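Local coordinates for ALDH21) (Physcomitrella patens subsp. patens, PDB 5MZ5), which oxidises succinic semialdehyde with NADP+ as the electron acceptor, as a plant member of the aldehyde dehydrogenase family, at the interface of chains A and B and the interface of chains A and C. Sequence-based numbering; all coordinates share one arbitrary frame. Chains: chain A/B/C, ALDH21).

Contact 1: the interface of chains A and B. Residues chain A 509, 511-513; chain B 451-452, 455.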
# COMPACT_ATOMS: atom_id res chain seq x y z
N MET A 509 -6.85 -9.01 18.07
CA MET A 509 -6.20 -8.95 19.38
C MET A 509 -6.89 -7.99 20.33
O MET A 509 -6.93 -6.79 20.09
CB MET A 509 -4.72 -8.56 19.20
CG MET A 509 -4.00 -9.35 18.10
SD MET A 509 -2.47 -8.52 17.57
CE MET A 509 -1.42 -9.03 18.81
N ASN A 511 -6.91 -6.17 23.82
CA ASN A 511 -6.05 -5.60 24.87
C ASN A 511 -4.67 -6.29 24.98
O ASN A 511 -4.19 -6.55 26.08
CB ASN A 511 -6.77 -5.56 26.24
CG ASN A 511 -8.03 -4.71 26.23
OD1 ASN A 511 -8.02 -3.54 25.84
ND2 ASN A 511 -9.13 -5.29 26.66
N VAL A 512 -4.05 -6.59 23.84
CA VAL A 512 -2.72 -7.22 23.83
C VAL A 512 -1.69 -6.11 24.13
O VAL A 512 -1.69 -5.06 23.49
CB VAL A 512 -2.45 -8.03 22.53
CG1 VAL A 512 -0.99 -8.46 22.44
CG2 VAL A 512 -3.37 -9.25 22.45
N GLY A 513 -0.89 -6.32 25.16
CA GLY A 513 0.07 -5.33 25.62
C GLY A 513 -0.40 -4.70 26.91
O GLY A 513 0.23 -3.76 27.39
N LEU B 451 3.09 -12.77 26.09
CA LEU B 451 2.43 -12.05 25.01
C LEU B 451 2.27 -10.55 25.31
O LEU B 451 2.60 -9.71 24.47
CB LEU B 451 1.06 -12.71 24.74
CG LEU B 451 0.10 -11.97 23.81
CD1 LEU B 451 0.61 -11.96 22.34
CD2 LEU B 451 -1.32 -12.50 23.98
N ASN B 452 1.75 -10.23 26.51
CA ASN B 452 1.50 -8.85 26.93
C ASN B 452 2.76 -8.06 27.21
O ASN B 452 2.81 -6.90 26.85
CB ASN B 452 0.54 -8.81 28.11
CG ASN B 452 -0.87 -9.16 27.68
OD1 ASN B 452 -1.34 -8.72 26.61
ND2 ASN B 452 -1.54 -9.99 28.44
N PHE B 455 4.30 -7.04 23.73
CA PHE B 455 3.59 -5.93 23.12
C PHE B 455 3.60 -4.66 23.97
O PHE B 455 3.55 -3.57 23.41
CB PHE B 455 2.19 -6.34 22.68
CG PHE B 455 2.28 -7.12 21.38
CD1 PHE B 455 2.44 -8.51 21.39
CD2 PHE B 455 2.30 -6.47 20.15
CE1 PHE B 455 2.56 -9.23 20.20
CE2 PHE B 455 2.43 -7.18 18.95
CZ PHE B 455 2.57 -8.56 18.99
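A:Val512, A:Gly513 and A:Met509 meet one side of the B-chain helix 451-460 in this aldehyde dehydrogenase. They belong to the C-terminal end of chain A, where strand 502-510 runs out into a loop. The strand belongs to the oligomerisation segment of the family, so this two-fold interface is likely to be part of the natural assembly.

The polar part is a bond between the backbone and a side-chain amide. The backbone N of A:Gly513 donates to OD1, the amide oxygen of B:Asn452, at 2.8 Å. The bond is nearly straight, with 169° at the hydrogen. The donor stands 22° off the carbonyl plane. The same OD1 lies 3.4 Å from CA of A:Val512. This bond would tie the backbone of the loop to the helix.

The apolar part centres on A:Val512. Its CG1 branch, anti to the backbone N (chi1 170°), points at the helix and meets CD1 of the B:Phe455 ring at 3.6 Å. CG1 also touches CD1 of B:Leu451 at 3.8 Å, and this methyl rests in the notch formed by the leucine and the phenylalanine one helical turn on. The CG2 branch reaches the other leucine methyl, CD2, more loosely. A:Gly513 has no side chain, and its CA comes up to CB of B:Phe455 at 3.8 Å. Farther along the ring, A:Met509 places its CE methyl over the same face that CG1 of A:Val512 approaches. CG1 lies near CD1, while CE is offset toward the rim at CZ, 4.0 Å from that atom.

Contact 2: the interface of chains A and C. Residues chain A 173, 175, 177, 506-507; chain C 458-459.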
# COMPACT_ATOMS: atom_id res chain seq x y z
N ILE A 173 -3.76 -8.08 13.04
CA ILE A 173 -2.63 -8.39 12.16
C ILE A 173 -3.24 -9.23 11.04
O ILE A 173 -3.81 -10.29 11.30
CB ILE A 173 -1.44 -9.11 12.85
CG1 ILE A 173 -0.80 -8.20 13.92
CG2 ILE A 173 -0.40 -9.58 11.79
CD1 ILE A 173 0.01 -8.94 14.96
N LYS A 175 -2.49 -11.28 7.67
CA LYS A 175 -1.40 -11.98 7.01
C LYS A 175 -1.99 -12.90 5.94
O LYS A 175 -3.15 -13.30 6.04
CB LYS A 175 -0.61 -12.78 8.08
CG LYS A 175 0.79 -13.18 7.71
CD LYS A 175 1.59 -13.45 8.96
CE LYS A 175 2.18 -14.83 9.00
NZ LYS A 175 3.11 -14.99 10.15
N PHE A 177 -1.68 -16.47 3.62
CA PHE A 177 -1.19 -17.84 3.72
C PHE A 177 -1.36 -18.60 2.41
O PHE A 177 -2.33 -18.34 1.71
CB PHE A 177 -1.95 -18.57 4.85
CG PHE A 177 -1.62 -18.08 6.23
CD1 PHE A 177 -2.19 -16.91 6.74
CD2 PHE A 177 -0.73 -18.79 7.04
CE1 PHE A 177 -1.85 -16.44 8.02
CE2 PHE A 177 -0.40 -18.33 8.32
CZ PHE A 177 -0.98 -17.17 8.81
N VAL A 506 -6.87 -13.03 9.63
CA VAL A 506 -6.68 -11.91 10.58
C VAL A 506 -6.54 -12.45 12.02
O VAL A 506 -7.26 -13.35 12.41
CB VAL A 506 -7.78 -10.81 10.44
CG1 VAL A 506 -9.20 -11.37 10.67
CG2 VAL A 506 -7.49 -9.59 11.36
N LEU A 507 -5.62 -11.87 12.78
CA LEU A 507 -5.45 -12.13 14.20
C LEU A 507 -6.06 -10.89 14.88
O LEU A 507 -5.50 -9.80 14.78
CB LEU A 507 -3.95 -12.30 14.59
CG LEU A 507 -3.67 -12.62 16.06
CD1 LEU A 507 -4.26 -14.00 16.46
CD2 LEU A 507 -2.16 -12.53 16.37
N PHE C 458 -2.22 -18.54 15.44
CA PHE C 458 -2.44 -17.69 14.27
C PHE C 458 -1.95 -18.40 13.00
O PHE C 458 -2.64 -18.44 11.99
CB PHE C 458 -1.76 -16.32 14.44
CG PHE C 458 -1.94 -15.33 13.31
CD1 PHE C 458 -3.16 -15.24 12.62
CD2 PHE C 458 -0.93 -14.43 12.98
CE1 PHE C 458 -3.33 -14.32 11.58
CE2 PHE C 458 -1.12 -13.50 11.94
CZ PHE C 458 -2.31 -13.46 11.26
N GLU C 459 -0.79 -19.03 13.10
CA GLU C 459 -0.17 -19.77 12.02
C GLU C 459 -0.90 -21.05 11.60
O GLU C 459 -0.98 -21.33 10.39
CB GLU C 459 1.27 -20.10 12.41
CG GLU C 459 2.24 -20.16 11.24
CD GLU C 459 2.43 -18.90 10.42
OE1 GLU C 459 2.77 -19.04 9.22
OE2 GLU C 459 2.25 -17.78 10.95
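Two neighbouring strands of chain A, 170-178 and 502-510, form the sheet surface on which the C-chain helix 451-460 sets down C:Phe458 and C:Glu459. Both strands belong to the oligomerisation region typical of aldehyde dehydrogenases.

C:Phe458 lies on the sheet, across both strands. Its CG lies anti to the backbone N (chi1 -179°), which extends the ring away from the helix and toward the sheet. A:Leu507 covers one face of the ring. Its CB stands over the centre, 3.6 Å from the centroid, in a CH-pi contact. The two leucine methyls lie farther down the side chain, near CB, CG and CD2 of C:Phe458. The far end of the ring meets strand 170-178. CZ lies 3.7 Å from CB of A:Lys175 and 3.5 Å from the backbone O of A:Ile173. CG2 of A:Ile173 approaches CE2 more loosely, at 4.0 Å. An alanine in place of C:Phe458 would probably leave A:Leu507 CB and A:Lys175 CB without their ring partner and open a gap between helix and sheet.

C:Glu459 carries the polar part. Its chain bends at chi2 (61°), bringing the carboxylate back to the ammonium group of A:Lys175. NZ donates a hydrogen bond to OE2 at 3.0 Å, and the pair is also a salt bridge. OE2 uses its syn lone pair, on the side of the other oxygen. The lysine side chain is poorly ordered, so this bridge may be mobile. The positive charge would be expected to steady the carboxylate where it approaches the rim of an aromatic ring. That ring is A:Phe177, whose plane is turned 50° from the carboxylate. Its rim carbon CE2 touches the other carboxylate oxygen, OE1, at 3.4 Å.

Contact 1 and contact 2 lie about 15 Å apart, measured between the centres of their C-alpha atoms. They share two elements. Strand 502-510 of chain A serves both: its end and the following loop meet chain B, while its earlier part meets chain C. Helix 451-460 also serves both, from chain B in contact 1 and from chain C in contact 2, through different residues. One helix can therefore face two neighbours in the deposited tetramer. The centre of contact 2 is about 27 Å from the predicted active-site A:Glu285 and that of contact 1 about 41 Å, which suggests a role in assembly rather than direct catalysis.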